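Local structure of metallo-carboxypeptidase (Pseudomonas aeruginosa, 4A38) at residues 46-51 / 229-234; 175-180 / 270-275; 279-284 / 347-352. The protein probably acts as a zinc-dependent metallocarboxypeptidase of the M14 family, removing residues from the C-terminal ends of peptides or proteins. All coordinates share one frame; numbering follows the deposited sequence.

Contact 1 of 3, residues 46-51 / 229-234. With BZS (L-benzylsuccinic acid), chain D.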
loop_
_atom_site.group_PDB
_atom_site.type_symbol
_atom_site.label_atom_id
_atom_site.label_comp_id
_atom_site.label_asym_id
_atom_site.label_seq_id
_atom_site.Cartn_x
_atom_site.Cartn_y
_atom_site.Cartn_z
ATOM N N SER A 46 -7.598 -10.209 14.945
ATOM C CA SER A 46 -6.222 -10.694 15.050
ATOM C C SER A 46 -5.475 -9.785 16.012
ATOM O O SER A 46 -5.893 -8.657 16.261
ATOM C CB SER A 46 -5.523 -10.751 13.678
ATOM O OG SER A 46 -5.128 -9.473 13.229
ATOM N N GLN A 47 -4.383 -10.288 16.569
ATOM C CA GLN A 47 -3.609 -9.523 17.534
ATOM C C GLN A 47 -2.728 -8.414 16.960
ATOM O O GLN A 47 -2.166 -7.617 17.714
ATOM C CB GLN A 47 -2.768 -10.485 18.383
ATOM C CG GLN A 47 -2.344 -11.760 17.661
ATOM C CD GLN A 47 -0.952 -11.681 17.066
ATOM O OE1 GLN A 47 0.027 -11.481 17.786
ATOM N NE2 GLN A 47 -0.855 -11.853 15.751
ATOM N N HIS A 48 -2.620 -8.344 15.638
ATOM C CA HIS A 48 -1.785 -7.325 15.001
ATOM C C HIS A 48 -2.274 -5.893 15.171
ATOM O O HIS A 48 -3.476 -5.620 15.121
ATOM C CB HIS A 48 -1.679 -7.533 13.482
ATOM C CG HIS A 48 -1.398 -8.936 13.061
ATOM N ND1 HIS A 48 -2.397 -9.838 12.769
ATOM C CD2 HIS A 48 -0.229 -9.581 12.834
ATOM C CE1 HIS A 48 -1.859 -10.977 12.375
ATOM N NE2 HIS A 48 -0.545 -10.848 12.405
ATOM N N PHE A 49 -1.317 -4.984 15.344
ATOM C CA PHE A 49 -1.597 -3.559 15.404
ATOM C C PHE A 49 -0.310 -2.750 15.226
ATOM O O PHE A 49 0.784 -3.229 15.518
ATOM C CB PHE A 49 -2.362 -3.148 16.684
ATOM C CG PHE A 49 -1.578 -3.259 17.959
ATOM C CD1 PHE A 49 -0.695 -2.255 18.336
ATOM C CD2 PHE A 49 -1.774 -4.331 18.818
ATOM C CE1 PHE A 49 -0.021 -2.314 19.557
ATOM C CE2 PHE A 49 -1.108 -4.401 20.040
ATOM C CZ PHE A 49 -0.232 -3.392 20.411
ATOM N N GLN A 50 -0.457 -1.547 14.682
ATOM C CA GLN A 50 0.653 -0.623 14.453
ATOM C C GLN A 50 0.064 0.660 13.867
ATOM O O GLN A 50 0.435 1.764 14.261
ATOM C CB GLN A 50 1.685 -1.215 13.482
ATOM C CG GLN A 50 2.947 -0.354 13.320
ATOM C CD GLN A 50 4.193 -0.996 13.927
ATOM O OE1 GLN A 50 4.119 -2.046 14.573
ATOM N NE2 GLN A 50 5.347 -0.362 13.720
ATOM N N TRP A 51 -0.860 0.498 12.925
ATOM C CA TRP A 51 -1.526 1.630 12.291
ATOM C C TRP A 51 -2.386 2.384 13.299
ATOM O O TRP A 51 -3.104 1.771 14.083
ATOM C CB TRP A 51 -2.421 1.138 11.147
ATOM C CG TRP A 51 -3.416 2.174 10.651
ATOM C CD1 TRP A 51 -4.717 2.335 11.062
ATOM C CD2 TRP A 51 -3.177 3.192 9.672
ATOM N NE1 TRP A 51 -5.297 3.389 10.394
ATOM C CE2 TRP A 51 -4.375 3.934 9.536
ATOM C CE3 TRP A 51 -2.064 3.549 8.896
ATOM C CZ2 TRP A 51 -4.490 5.013 8.649
ATOM C CZ3 TRP A 51 -2.176 4.619 8.019
ATOM C CH2 TRP A 51 -3.385 5.340 7.901
ATOM N N ASN A 229 -7.604 -1.361 10.369
ATOM C CA ASN A 229 -6.806 -2.549 10.671
ATOM C C ASN A 229 -5.399 -2.344 10.090
ATOM O O ASN A 229 -5.185 -1.464 9.252
ATOM C CB ASN A 229 -7.420 -3.792 9.999
ATOM C CG ASN A 229 -8.296 -4.623 10.936
ATOM O OD1 ASN A 229 -8.760 -5.698 10.557
ATOM N ND2 ASN A 229 -8.524 -4.134 12.151
ATOM N N LEU A 230 -4.450 -3.158 10.539
ATOM C CA LEU A 230 -3.092 -3.093 10.020
ATOM C C LEU A 230 -2.832 -4.237 9.065
ATOM O O LEU A 230 -2.477 -4.028 7.908
ATOM C CB LEU A 230 -2.037 -3.207 11.133
ATOM C CG LEU A 230 -0.617 -3.564 10.631
ATOM C CD1 LEU A 230 0.005 -2.382 9.892
ATOM C CD2 LEU A 230 0.284 -3.957 11.798
ATOM N N ARG A 231 -3.060 -5.449 9.553
ATOM C CA ARG A 231 -2.718 -6.654 8.809
ATOM C C ARG A 231 -3.770 -7.569 8.193
ATOM O O ARG A 231 -3.577 -8.092 7.089
ATOM C CB ARG A 231 -1.841 -7.505 9.731
ATOM C CG ARG A 231 -1.078 -8.628 9.069
ATOM C CD ARG A 231 0.149 -8.084 8.365
ATOM N NE ARG A 231 0.865 -9.154 7.696
ATOM C CZ ARG A 231 1.923 -8.967 6.919
ATOM N NH1 ARG A 231 2.391 -7.738 6.716
ATOM N NH2 ARG A 231 2.493 -10.008 6.321
ATOM N N THR A 232 -4.877 -7.776 8.894
ATOM C CA THR A 232 -5.865 -8.735 8.422
ATOM C C THR A 232 -7.189 -8.220 7.886
ATOM O O THR A 232 -7.521 -7.047 8.058
ATOM C CB THR A 232 -6.149 -9.760 9.548
ATOM O OG1 THR A 232 -6.495 -9.066 10.751
ATOM C CG2 THR A 232 -4.910 -10.600 9.822
ATOM N N ASN A 233 -7.928 -9.102 7.205
ATOM C CA ASN A 233 -9.240 -8.738 6.704
ATOM C C ASN A 233 -10.214 -8.923 7.862
ATOM O O ASN A 233 -9.798 -9.250 8.978
ATOM C CB ASN A 233 -9.642 -9.575 5.472
ATOM C CG ASN A 233 -9.925 -11.041 5.786
ATOM O OD1 ASN A 233 -9.728 -11.524 6.900
ATOM N ND2 ASN A 233 -10.394 -11.759 4.773
ATOM N N ALA A 234 -11.499 -8.705 7.614
ATOM C CA ALA A 234 -12.493 -8.808 8.679
ATOM C C ALA A 234 -12.434 -10.127 9.441
ATOM O O ALA A 234 -12.560 -10.139 10.668
ATOM C CB ALA A 234 -13.903 -8.592 8.109
HETATM C C1 BZS D . 4.602 -6.703 3.779
HETATM C C2 BZS D . 5.709 -7.703 3.434
HETATM C CA BZS D . 5.107 -8.870 2.654
HETATM C C BZS D . 4.299 -9.765 3.596
HETATM C CB BZS D . 6.196 -9.703 1.979
HETATM O O1 BZS D . 4.563 -5.627 3.145
HETATM O O2 BZS D . 3.780 -7.047 4.653
HETATM O O3 BZS D . 4.815 -10.059 4.694
HETATM O O4 BZS D . 3.178 -10.154 3.203
#
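Arg231 passes across one face of the His48 imidazole on its way to the inhibitor, and with it a loop of the cytosolic carboxypeptidase N-terminal domain meets a loop of the zinc carboxypeptidase domain. Its CB lies 3.7 Å from His48 CG. The next carbon, CG, stands over the middle of the ring, 3.9 Å from the His48 ring centroid and only 4° off the normal, a CH-pi contact. The chain bends at chi2, turning CD and the guanidinium away from the 46-51 loop. NE then forms a salt bridge with Asp238, while NH1 donates to O2 of benzylsuccinate at 2.6 Å. NH2 gives the straighter bond, 2.8 Å to O3 of the ligand with 166° at the hydrogen, so both carboxylates of benzylsuccinate are held by one guanidinium.

The ring that this chain crosses is itself fixed. On the face opposite Arg231 CG lies Gln47 NE2, and at its edge, in plane, Ser46 OG is hydrogen-bonded to His48 ND1 over 2.8 Å. The backbone nitrogens of Arg231 and Thr232 both donate to Asp43 OD2 and that of Leu230 to OD1, so the carboxylate of Asp43 holds the backbone of the 229-234 loop. Further along, the contact becomes apolar: Leu230 CD2 meets Gln50 CB at 3.5 Å, while the amide end of Gln50 leads away to Ser75, Tyr77 and Tyr122. On the Ser46 side, Thr232 places OG1 between its backbone N and carbonyl carbon (chi1 53°), which brings OG1 within 2.9 Å of Ser46 OG.

Contact 2 of 3, residues 175-180 / 270-275; sequences VIAQQH and LDIHGD. With ZN (zinc ion), chain C; BZS (L-benzylsuccinic acid), chain D.
Asp271 OD1 is gripped by two donors: Gln179 NE2 reaches it across the strands at 3.2 Å, on the syn side but 27° out of the carboxylate plane, and a water donates to it at 2.6 Å. The same water gives its other proton to Ile272 O and accepts from Gln179 N, so it bridges the two segments where strand 171-177 ends. Gln179 OE1 is held in turn by Trp243. The second oxygen, Asp271 OD2, takes a nearly straight bond (172°) of 2.5 Å from His273 NE2; NE2 approaches from above the carboxylate plane, whereas OD2 lies in the plane of the imidazole.

With NE2 engaged, His273 turns ND1 to the zinc, at 2.3 Å. His180 ND1 binds the metal from the other segment at 2.1 Å, its NE2 bonded to Asp238, so each zinc histidine has an aspartate behind it. The two rings stand obliquely, planes 68° apart. Glu183, reaching the zinc with both carboxylate oxygens, completes the HxxE...H site characteristic of M14 carboxypeptidases, and benzylsuccinate adds O1 at 2.4 Å from zinc and O2 at 2.5 Å from zinc.

Behind the metal the segments are parallel neighbours in a sheet, joined by Ile176 N to Leu270 O and by Ile272 N to Ile176 O (3.0 Å). Val175, Ala177 and Ile272 share one face of it and pack on helix 185-196; Asp271 and Gln179 touch helix 332-340 instead. Strand 212-217 flanks 171-177, and strand 343-350 lies beyond 268-275.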
loop_
_atom_site.group_PDB
_atom_site.type_symbol
_atom_site.label_atom_id
_atom_site.label_comp_id
_atom_site.label_asym_id
_atom_site.label_seq_id
_atom_site.Cartn_x
_atom_site.Cartn_y
_atom_site.Cartn_z
ATOM N N VAL A 175 -1.801 -5.623 -11.469
ATOM C CA VAL A 175 -1.313 -4.799 -10.379
ATOM C C VAL A 175 -2.399 -4.734 -9.318
ATOM O O VAL A 175 -3.463 -4.184 -9.577
ATOM C CB VAL A 175 -1.044 -3.358 -10.851
ATOM C CG1 VAL A 175 -0.488 -2.535 -9.708
ATOM C CG2 VAL A 175 -0.109 -3.358 -12.050
ATOM N N ILE A 176 -2.152 -5.294 -8.135
ATOM C CA ILE A 176 -3.147 -5.241 -7.069
ATOM C C ILE A 176 -2.512 -4.570 -5.852
ATOM O O ILE A 176 -1.278 -4.616 -5.672
ATOM C CB ILE A 176 -3.692 -6.654 -6.709
ATOM C CG1 ILE A 176 -2.739 -7.399 -5.768
ATOM C CG2 ILE A 176 -3.933 -7.440 -7.990
ATOM C CD1 ILE A 176 -1.309 -7.449 -6.256
ATOM N N ALA A 177 -3.338 -3.944 -5.021
ATOM C CA ALA A 177 -2.789 -3.228 -3.888
ATOM C C ALA A 177 -3.510 -3.270 -2.559
ATOM O O ALA A 177 -4.721 -3.462 -2.479
ATOM C CB ALA A 177 -2.569 -1.767 -4.285
ATOM N N GLN A 178 -2.711 -3.091 -1.515
ATOM C CA GLN A 178 -3.157 -3.018 -0.128
ATOM C C GLN A 178 -3.887 -4.227 0.463
ATOM O O GLN A 178 -4.945 -4.072 1.096
ATOM C CB GLN A 178 -3.999 -1.733 0.063
ATOM C CG GLN A 178 -3.864 -1.056 1.443
ATOM C CD GLN A 178 -4.387 0.379 1.444
ATOM O OE1 GLN A 178 -4.269 1.080 0.450
ATOM N NE2 GLN A 178 -4.956 0.820 2.566
ATOM N N GLN A 179 -3.333 -5.422 0.261
ATOM C CA GLN A 179 -3.914 -6.630 0.853
ATOM C C GLN A 179 -3.819 -6.414 2.361
ATOM O O GLN A 179 -4.616 -6.935 3.139
ATOM C CB GLN A 179 -3.113 -7.882 0.487
ATOM C CG GLN A 179 -3.226 -8.327 -0.961
ATOM C CD GLN A 179 -2.584 -9.676 -1.184
ATOM O OE1 GLN A 179 -3.124 -10.710 -0.771
ATOM N NE2 GLN A 179 -1.416 -9.681 -1.832
ATOM N N HIS A 180 -2.807 -5.650 2.755
ATOM C CA HIS A 180 -2.586 -5.302 4.155
ATOM C C HIS A 180 -3.192 -3.905 4.339
ATOM O O HIS A 180 -2.651 -2.900 3.856
ATOM C CB HIS A 180 -1.079 -5.336 4.464
ATOM C CG HIS A 180 -0.508 -6.724 4.437
ATOM N ND1 HIS A 180 0.809 -6.990 4.125
ATOM C CD2 HIS A 180 -1.086 -7.929 4.670
ATOM C CE1 HIS A 180 1.013 -8.296 4.161
ATOM N NE2 HIS A 180 -0.119 -8.886 4.493
ATOM N N LEU A 270 2.428 -7.321 -10.117
ATOM C CA LEU A 270 3.039 -6.475 -9.094
ATOM C C LEU A 270 2.085 -6.423 -7.893
ATOM O O LEU A 270 0.889 -6.171 -8.061
ATOM C CB LEU A 270 3.276 -5.060 -9.636
ATOM C CG LEU A 270 4.110 -4.898 -10.916
ATOM C CD1 LEU A 270 4.380 -3.415 -11.169
ATOM C CD2 LEU A 270 5.425 -5.640 -10.777
ATOM N N ASP A 271 2.604 -6.690 -6.692
ATOM C CA ASP A 271 1.800 -6.662 -5.470
ATOM C C ASP A 271 2.346 -5.478 -4.689
ATOM O O ASP A 271 3.489 -5.501 -4.248
ATOM C CB ASP A 271 1.990 -7.972 -4.698
ATOM C CG ASP A 271 1.027 -8.120 -3.534
ATOM O OD1 ASP A 271 0.016 -7.389 -3.466
ATOM O OD2 ASP A 271 1.282 -8.992 -2.685
ATOM N N ILE A 272 1.536 -4.434 -4.544
ATOM C CA ILE A 272 1.969 -3.216 -3.877
ATOM C C ILE A 272 1.737 -3.188 -2.368
ATOM O O ILE A 272 0.600 -3.294 -1.895
ATOM C CB ILE A 272 1.306 -1.976 -4.534
ATOM C CG1 ILE A 272 1.951 -1.655 -5.895
ATOM C CG2 ILE A 272 1.551 -0.758 -3.669
ATOM C CD1 ILE A 272 2.067 -2.772 -6.886
ATOM N N HIS A 273 2.832 -3.036 -1.620
ATOM C CA HIS A 273 2.787 -3.009 -0.162
ATOM C C HIS A 273 3.540 -1.804 0.406
ATOM O O HIS A 273 4.032 -0.948 -0.331
ATOM C CB HIS A 273 3.417 -4.281 0.428
ATOM C CG HIS A 273 2.706 -5.551 0.077
ATOM N ND1 HIS A 273 2.043 -6.311 1.018
ATOM C CD2 HIS A 273 2.603 -6.230 -1.089
ATOM C CE1 HIS A 273 1.564 -7.402 0.445
ATOM N NE2 HIS A 273 1.890 -7.375 -0.833
ATOM N N GLY A 274 3.617 -1.772 1.733
ATOM C CA GLY A 274 4.323 -0.719 2.438
ATOM C C GLY A 274 5.102 -1.385 3.551
ATOM O O GLY A 274 4.589 -2.302 4.200
ATOM N N ASP A 275 6.342 -0.962 3.779
ATOM C CA ASP A 275 7.145 -1.570 4.842
ATOM C C ASP A 275 7.406 -0.580 5.974
ATOM O O ASP A 275 7.897 0.520 5.745
ATOM C CB ASP A 275 8.487 -2.075 4.297
ATOM C CG ASP A 275 9.303 -2.792 5.361
ATOM O OD1 ASP A 275 8.985 -3.958 5.680
ATOM O OD2 ASP A 275 10.244 -2.189 5.900
HETATM ZN ZN ZN C . 2.184 -5.753 3.214
HETATM C C1 BZS D . 4.602 -6.703 3.779
HETATM C C2 BZS D . 5.709 -7.703 3.434
HETATM C CA BZS D . 5.107 -8.870 2.654
HETATM C C BZS D . 4.299 -9.765 3.596
HETATM C CB BZS D . 6.196 -9.703 1.979
HETATM O O1 BZS D . 4.563 -5.627 3.145
HETATM O O2 BZS D . 3.780 -7.047 4.653
HETATM O O3 BZS D . 4.815 -10.059 4.694
HETATM O O4 BZS D . 3.178 -10.154 3.203
HETATM O O HOH W 1 -0.768 -5.811 -1.538
#

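Contact 3 of 3, residues 279-284 / 347-352; sequences PHVFAA and IEMPFK. With BZS (L-benzylsuccinic acid), chain D.
Glu348 lays its aliphatic stem along one face of the Phe282 ring, the two side chains running side by side in the same direction. CB of Glu348 sits 3.7 Å from the Phe282 ring centroid, displaced toward the rim, and CG follows over CE2 and CZ. Phe282 has CG between its backbone N and carbonyl carbon (chi1 62°), which swings the ring toward the neighbouring strand. Glu348 bends at chi2 (-83°); its carboxylate and the Phe282 ring have planes 22° apart, and OE2 ends 3.1 Å from O1 of benzylsuccinate. Tyr319 meets the Phe282 ring edge-to-face and makes a weak hydrogen bond to OE2. Glu348 is the predicted proton donor/acceptor of the active site.

The backbones form an antiparallel, hydrogen-bonded pair at Phe282 and Glu348, with Phe282 N to Glu348 O at 3.1 Å and Glu348 N to Phe282 O at 2.9 Å; this attaches edge strand 282-284 to the mixed sheet of the carboxypeptidase domain. On the other face Ala283 CB meets Ile347 CD1. Ahead of strand 282-284, Val281 CG2 presses on Pro350 CD at a tight 3.5 Å, and Pro279 CB touches Lys352 CB. Extended Lys352 carries NZ to the carbonyls of Ser82 and Glu277.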
loop_
_atom_site.group_PDB
_atom_site.type_symbol
_atom_site.label_atom_id
_atom_site.label_comp_id
_atom_site.label_asym_id
_atom_site.label_seq_id
_atom_site.Cartn_x
_atom_site.Cartn_y
_atom_site.Cartn_z
ATOM N N PRO A 279 13.642 2.288 5.395
ATOM C CA PRO A 279 13.455 3.633 4.847
ATOM C C PRO A 279 13.968 3.772 3.407
ATOM O O PRO A 279 14.760 4.668 3.102
ATOM C CB PRO A 279 14.224 4.498 5.831
ATOM C CG PRO A 279 15.409 3.633 6.123
ATOM C CD PRO A 279 14.793 2.256 6.316
ATOM N N HIS A 280 13.503 2.880 2.532
ATOM C CA HIS A 280 13.888 2.874 1.124
ATOM C C HIS A 280 12.801 2.172 0.333
ATOM O O HIS A 280 12.180 1.232 0.827
ATOM C CB HIS A 280 15.174 2.069 0.884
ATOM C CG HIS A 280 16.353 2.533 1.683
ATOM N ND1 HIS A 280 17.217 3.510 1.235
ATOM C CD2 HIS A 280 16.816 2.147 2.896
ATOM C CE1 HIS A 280 18.161 3.706 2.139
ATOM N NE2 HIS A 280 17.940 2.891 3.155
ATOM N N VAL A 281 12.578 2.628 -0.894
ATOM C CA VAL A 281 11.616 1.977 -1.769
ATOM C C VAL A 281 12.416 0.834 -2.402
ATOM O O VAL A 281 13.563 1.035 -2.842
ATOM C CB VAL A 281 11.123 2.938 -2.891
ATOM C CG1 VAL A 281 10.382 2.158 -3.970
ATOM C CG2 VAL A 281 10.193 3.993 -2.295
ATOM N N PHE A 282 11.835 -0.362 -2.430
ATOM C CA PHE A 282 12.517 -1.509 -3.016
ATOM C C PHE A 282 11.538 -2.545 -3.544
ATOM O O PHE A 282 10.319 -2.391 -3.400
ATOM C CB PHE A 282 13.465 -2.162 -1.990
ATOM C CG PHE A 282 12.773 -2.707 -0.763
ATOM C CD1 PHE A 282 12.455 -1.872 0.304
ATOM C CD2 PHE A 282 12.462 -4.067 -0.670
ATOM C CE1 PHE A 282 11.835 -2.386 1.461
ATOM C CE2 PHE A 282 11.843 -4.590 0.476
ATOM C CZ PHE A 282 11.532 -3.746 1.541
ATOM N N ALA A 283 12.067 -3.602 -4.153
ATOM C CA ALA A 283 11.218 -4.643 -4.701
ATOM C C ALA A 283 11.751 -6.031 -4.400
ATOM O O ALA A 283 12.931 -6.310 -4.600
ATOM C CB ALA A 283 11.077 -4.461 -6.208
ATOM N N ALA A 284 10.877 -6.897 -3.909
ATOM C CA ALA A 284 11.263 -8.266 -3.608
ATOM C C ALA A 284 10.836 -9.104 -4.805
ATOM O O ALA A 284 9.771 -8.865 -5.378
ATOM C CB ALA A 284 10.560 -8.750 -2.343
ATOM N N ILE A 347 6.125 -4.680 -4.456
ATOM C CA ILE A 347 6.716 -3.355 -4.392
ATOM C C ILE A 347 6.550 -2.826 -2.978
ATOM O O ILE A 347 5.466 -2.891 -2.398
ATOM C CB ILE A 347 6.045 -2.400 -5.407
ATOM C CG1 ILE A 347 6.228 -2.940 -6.830
ATOM C CG2 ILE A 347 6.636 -1.002 -5.291
ATOM C CD1 ILE A 347 7.673 -3.071 -7.250
ATOM N N GLU A 348 7.632 -2.304 -2.420
ATOM C CA GLU A 348 7.590 -1.790 -1.065
ATOM C C GLU A 348 7.908 -0.312 -0.949
ATOM O O GLU A 348 8.962 0.142 -1.381
ATOM C CB GLU A 348 8.563 -2.572 -0.181
ATOM C CG GLU A 348 8.279 -4.054 -0.059
ATOM C CD GLU A 348 7.246 -4.357 0.981
ATOM O OE1 GLU A 348 6.703 -3.407 1.587
ATOM O OE2 GLU A 348 6.980 -5.552 1.197
ATOM N N MET A 349 6.991 0.434 -0.346
ATOM C CA MET A 349 7.197 1.854 -0.118
ATOM C C MET A 349 7.325 2.028 1.405
ATOM O O MET A 349 6.648 1.345 2.182
ATOM C CB MET A 349 6.032 2.666 -0.689
ATOM C CG MET A 349 6.058 2.800 -2.205
ATOM S SD MET A 349 4.521 3.530 -2.864
ATOM C CE MET A 349 3.389 2.156 -2.581
ATOM N N PRO A 350 8.212 2.929 1.848
ATOM C CA PRO A 350 8.449 3.183 3.277
ATOM C C PRO A 350 7.443 4.030 4.049
ATOM O O PRO A 350 6.857 4.957 3.502
ATOM C CB PRO A 350 9.811 3.844 3.269
ATOM C CG PRO A 350 9.726 4.711 2.020
ATOM C CD PRO A 350 9.140 3.721 1.015
ATOM N N PHE A 351 7.254 3.698 5.323
ATOM C CA PHE A 351 6.379 4.478 6.190
ATOM C C PHE A 351 7.209 5.664 6.668
ATOM O O PHE A 351 6.675 6.692 7.090
ATOM C CB PHE A 351 5.917 3.671 7.407
ATOM C CG PHE A 351 4.705 2.836 7.152
ATOM C CD1 PHE A 351 4.818 1.584 6.557
ATOM C CD2 PHE A 351 3.434 3.313 7.486
ATOM C CE1 PHE A 351 3.681 0.818 6.297
ATOM C CE2 PHE A 351 2.296 2.555 7.228
ATOM C CZ PHE A 351 2.420 1.307 6.634
ATOM N N LYS A 352 8.528 5.505 6.607
ATOM C CA LYS A 352 9.453 6.562 7.024
ATOM C C LYS A 352 9.703 7.490 5.839
ATOM O O LYS A 352 8.802 8.223 5.425
ATOM C CB LYS A 352 10.767 5.945 7.525
ATOM C CG LYS A 352 10.585 5.116 8.789
ATOM C CD LYS A 352 11.872 4.448 9.257
ATOM C CE LYS A 352 11.611 3.611 10.503
ATOM N NZ LYS A 352 12.791 2.782 10.892
HETATM C C1 BZS D . 4.602 -6.703 3.779
HETATM C C2 BZS D . 5.709 -7.703 3.434
HETATM C CA BZS D . 5.107 -8.870 2.654
HETATM C C BZS D . 4.299 -9.765 3.596
HETATM C CB BZS D . 6.196 -9.703 1.979
HETATM O O1 BZS D . 4.563 -5.627 3.145
HETATM O O2 BZS D . 3.780 -7.047 4.653
HETATM O O3 BZS D . 4.815 -10.059 4.694
HETATM O O4 BZS D . 3.178 -10.154 3.203
#

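Contacts 2 and 3 share one sheet: strands 268-275 and 343-350 are neighbours in it, and His273 N to Ile347 O and Asp271 O to Ile347 N, both 2.8 Å, are probable hydrogen bonds between them. Contact 2 is wholly buried near the middle of the chain and is polar around a metal; contact 3 lies at the sheet's edge, largely apolar, with partly exposed residues at its 279-280 and 352 ends. Contact 1 has no strands; it is a buried meeting of two loops, farther from the chain's centre, built on an imidazole, hydroxyls and an arginine, and Arg231 packs on His180 of contact 2. All three approach benzylsuccinate, through a guanidinium, zinc with its histidines, and a carboxylate respectively.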